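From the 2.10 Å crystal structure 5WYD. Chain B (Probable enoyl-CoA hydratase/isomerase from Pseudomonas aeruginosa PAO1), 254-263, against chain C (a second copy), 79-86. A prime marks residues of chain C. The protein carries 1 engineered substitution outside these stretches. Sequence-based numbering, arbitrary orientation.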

# COMPACT_ATOMS: atom_id res chain seq x y z
N THR B 254 -7.29 32.93 -1.10
CA THR B 254 -8.06 32.28 -0.05
C THR B 254 -8.82 33.28 0.82
O THR B 254 -9.99 33.05 1.17
CB THR B 254 -7.12 31.44 0.81
OG1 THR B 254 -6.45 30.49 -0.04
CG2 THR B 254 -7.87 30.72 1.90
N ARG B 255 -8.17 34.38 1.19
CA ARG B 255 -8.84 35.38 2.02
C ARG B 255 -10.05 35.98 1.32
O ARG B 255 -11.04 36.34 1.96
CB ARG B 255 -7.84 36.48 2.38
CG ARG B 255 -8.29 37.50 3.40
CD ARG B 255 -7.26 38.62 3.52
NE ARG B 255 -5.88 38.15 3.60
CZ ARG B 255 -5.04 38.04 2.57
NH1 ARG B 255 -5.45 38.37 1.35
NH2 ARG B 255 -3.79 37.62 2.74
N GLU B 256 -9.99 36.09 -0.01
CA GLU B 256 -11.06 36.76 -0.74
C GLU B 256 -12.35 35.97 -0.70
O GLU B 256 -13.42 36.52 -0.43
CB GLU B 256 -10.63 37.03 -2.18
CG GLU B 256 -11.80 37.41 -3.10
CD GLU B 256 -12.61 38.64 -2.68
OE1 GLU B 256 -13.72 38.82 -3.23
OE2 GLU B 256 -12.17 39.41 -1.80
N GLY B 257 -12.27 34.65 -0.93
CA GLY B 257 -13.49 33.87 -0.95
C GLY B 257 -14.24 33.89 0.37
O GLY B 257 -15.47 34.07 0.40
N VAL B 258 -13.52 33.74 1.48
CA VAL B 258 -14.19 33.69 2.78
C VAL B 258 -14.91 35.01 3.06
O VAL B 258 -16.02 35.03 3.62
CB VAL B 258 -13.20 33.29 3.89
CG1 VAL B 258 -11.92 34.11 3.82
CG2 VAL B 258 -13.89 33.35 5.28
N ASN B 259 -14.30 36.12 2.65
CA ASN B 259 -14.90 37.43 2.86
C ASN B 259 -16.23 37.56 2.16
O ASN B 259 -17.23 37.96 2.77
CB ASN B 259 -13.94 38.47 2.29
CG ASN B 259 -14.33 39.87 2.64
OD1 ASN B 259 -15.27 40.13 3.41
ND2 ASN B 259 -13.68 40.80 1.97
N ALA B 260 -16.29 37.12 0.90
CA ALA B 260 -17.48 37.33 0.09
C ALA B 260 -18.70 36.72 0.75
O ALA B 260 -19.74 37.36 0.86
CB ALA B 260 -17.22 36.75 -1.30
N PHE B 261 -18.55 35.51 1.29
CA PHE B 261 -19.64 34.87 2.01
C PHE B 261 -20.04 35.67 3.25
O PHE B 261 -21.23 35.78 3.55
CB PHE B 261 -19.24 33.46 2.43
CG PHE B 261 -20.32 32.71 3.14
CD1 PHE B 261 -20.56 32.92 4.50
CD2 PHE B 261 -21.10 31.81 2.45
CE1 PHE B 261 -21.57 32.23 5.14
CE2 PHE B 261 -22.10 31.11 3.09
CZ PHE B 261 -22.34 31.32 4.44
N LEU B 262 -19.06 36.19 4.00
CA LEU B 262 -19.42 36.99 5.17
C LEU B 262 -20.21 38.20 4.74
O LEU B 262 -21.23 38.54 5.35
CB LEU B 262 -18.17 37.39 5.98
CG LEU B 262 -18.25 38.19 7.30
CD1 LEU B 262 -16.91 38.13 8.02
CD2 LEU B 262 -18.66 39.68 7.15
N GLU B 263 -19.77 38.87 3.68
CA GLU B 263 -20.48 40.02 3.17
C GLU B 263 -21.57 39.63 2.18
O GLU B 263 -22.20 40.51 1.58
CB GLU B 263 -19.48 40.97 2.54
CG GLU B 263 -18.59 40.23 1.63
CD GLU B 263 -17.26 40.89 1.38
OE1 GLU B 263 -16.96 41.92 2.03
OE2 GLU B 263 -16.50 40.35 0.54
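Chain C, residues 79-86: DLNMFADG

Chain B contributes the last turns of a helix that begins earlier in the chain; it runs through Leu262, and Glu263 (phi/psi -87/6) is the first residue to leave helical angles. Across it lies a short irregular segment of chain C. Asp79′ is extended (-73/143), residues 80-82 take helical phi/psi without the regular bonds, and Ala84′ and Asp85′ are extended again before a cis peptide bond leads into Gly86′.

The closest CA pairs fix the direction. Leu262 faces Leu80′ at 7.4 Å CA to CA, Val258 faces Phe83′ at 7.9 Å, and Arg255 faces Asp85′ at 7.0 Å. Chain C numbering rises as chain B numbering falls, so the two stretches run in opposite senses, chain C lying obliquely rather than strictly along the helix. The partners on chain B are spaced three and four residues apart, as expected for one helical face.

Leu80′ covers the most surface, with 89 Å² of its area buried by the helix. Its chi angles (m, t) place CD1 3.8 Å from Leu262 CB and CD2 4.2 Å from Phe261 CD1, an oblique approach to that ring. Leu80′ CD2 also lies 4.3 Å from Val258 CG2, so this one side chain touches three helix residues.

Asp85′ covers the next largest area, 59 Å², at the other end of the register. Its OD2 is 3.0 Å from Arg255 CG and its OD1 is 3.9 Å from Val258 CG1; the nearest partners of the carboxylate are aliphatic carbons, and the 3.0 Å approach of OD2 to CG is short for a van der Waals contact.

Val258, with 57 Å², points toward chain C between these two anchors. Besides Leu80′ and Asp85′, it meets the backbone of Phe83′, with Val258 CG2 4.4 Å from Phe83′ O. No hydrogen bond crosses between the stretches, and the 320 Å² buried in total comes from apolar contacts of Leu80′ and from the close approach of Asp85′ to Arg255 and Val258, together with smaller contributions.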

# COMPACT_ATOMS: atom_id res chain seq x y z
N ASP C 79 -17.79 27.92 11.62
CA ASP C 79 -18.12 29.28 11.97
C ASP C 79 -17.13 30.24 11.32
O ASP C 79 -15.94 29.95 11.22
CB ASP C 79 -18.10 29.42 13.49
CG ASP C 79 -18.51 30.79 13.95
OD1 ASP C 79 -18.87 31.64 13.10
OD2 ASP C 79 -18.51 31.00 15.19
N LEU C 80 -17.63 31.39 10.88
CA LEU C 80 -16.76 32.41 10.32
C LEU C 80 -15.76 32.90 11.35
O LEU C 80 -14.64 33.32 10.99
CB LEU C 80 -17.60 33.58 9.81
CG LEU C 80 -18.46 33.27 8.59
CD1 LEU C 80 -19.28 34.49 8.19
CD2 LEU C 80 -17.58 32.80 7.45
N ASN C 81 -16.16 32.90 12.62
CA ASN C 81 -15.32 33.38 13.71
C ASN C 81 -13.97 32.66 13.70
O ASN C 81 -12.92 33.28 13.90
CB ASN C 81 -16.04 33.11 15.04
CG ASN C 81 -17.42 33.76 15.11
OD1 ASN C 81 -17.80 34.53 14.23
ND2 ASN C 81 -18.20 33.38 16.12
N MET C 82 -14.01 31.37 13.43
CA MET C 82 -12.83 30.53 13.41
C MET C 82 -11.88 30.91 12.27
O MET C 82 -10.70 31.22 12.51
CB MET C 82 -13.37 29.11 13.33
CG MET C 82 -12.53 28.09 12.82
SD MET C 82 -13.49 26.69 13.35
CE MET C 82 -12.41 25.48 12.66
N PHE C 83 -12.41 31.11 11.09
CA PHE C 83 -11.60 31.41 9.92
C PHE C 83 -11.48 32.89 9.69
O PHE C 83 -11.03 33.30 8.61
CB PHE C 83 -12.20 30.75 8.69
CG PHE C 83 -12.10 29.26 8.71
CD1 PHE C 83 -10.88 28.63 8.51
CD2 PHE C 83 -13.21 28.49 9.01
CE1 PHE C 83 -10.79 27.25 8.55
CE2 PHE C 83 -13.13 27.12 9.05
CZ PHE C 83 -11.92 26.49 8.82
N ALA C 84 -11.83 33.68 10.69
CA ALA C 84 -11.76 35.12 10.57
C ALA C 84 -10.34 35.52 10.24
O ALA C 84 -9.37 35.01 10.83
CB ALA C 84 -12.24 35.76 11.86
N ASP C 85 -10.21 36.47 9.32
CA ASP C 85 -8.90 36.91 8.90
C ASP C 85 -8.23 37.64 10.04
O ASP C 85 -8.88 38.19 10.92
CB ASP C 85 -9.06 37.79 7.67
CG ASP C 85 -9.83 37.09 6.62
OD1 ASP C 85 -10.04 35.87 6.79
OD2 ASP C 85 -10.28 37.75 5.67
N GLY C 86 -6.91 37.61 10.03
CA GLY C 86 -6.13 37.11 8.91
C GLY C 86 -5.02 36.24 9.45
O GLY C 86 -4.03 35.96 8.78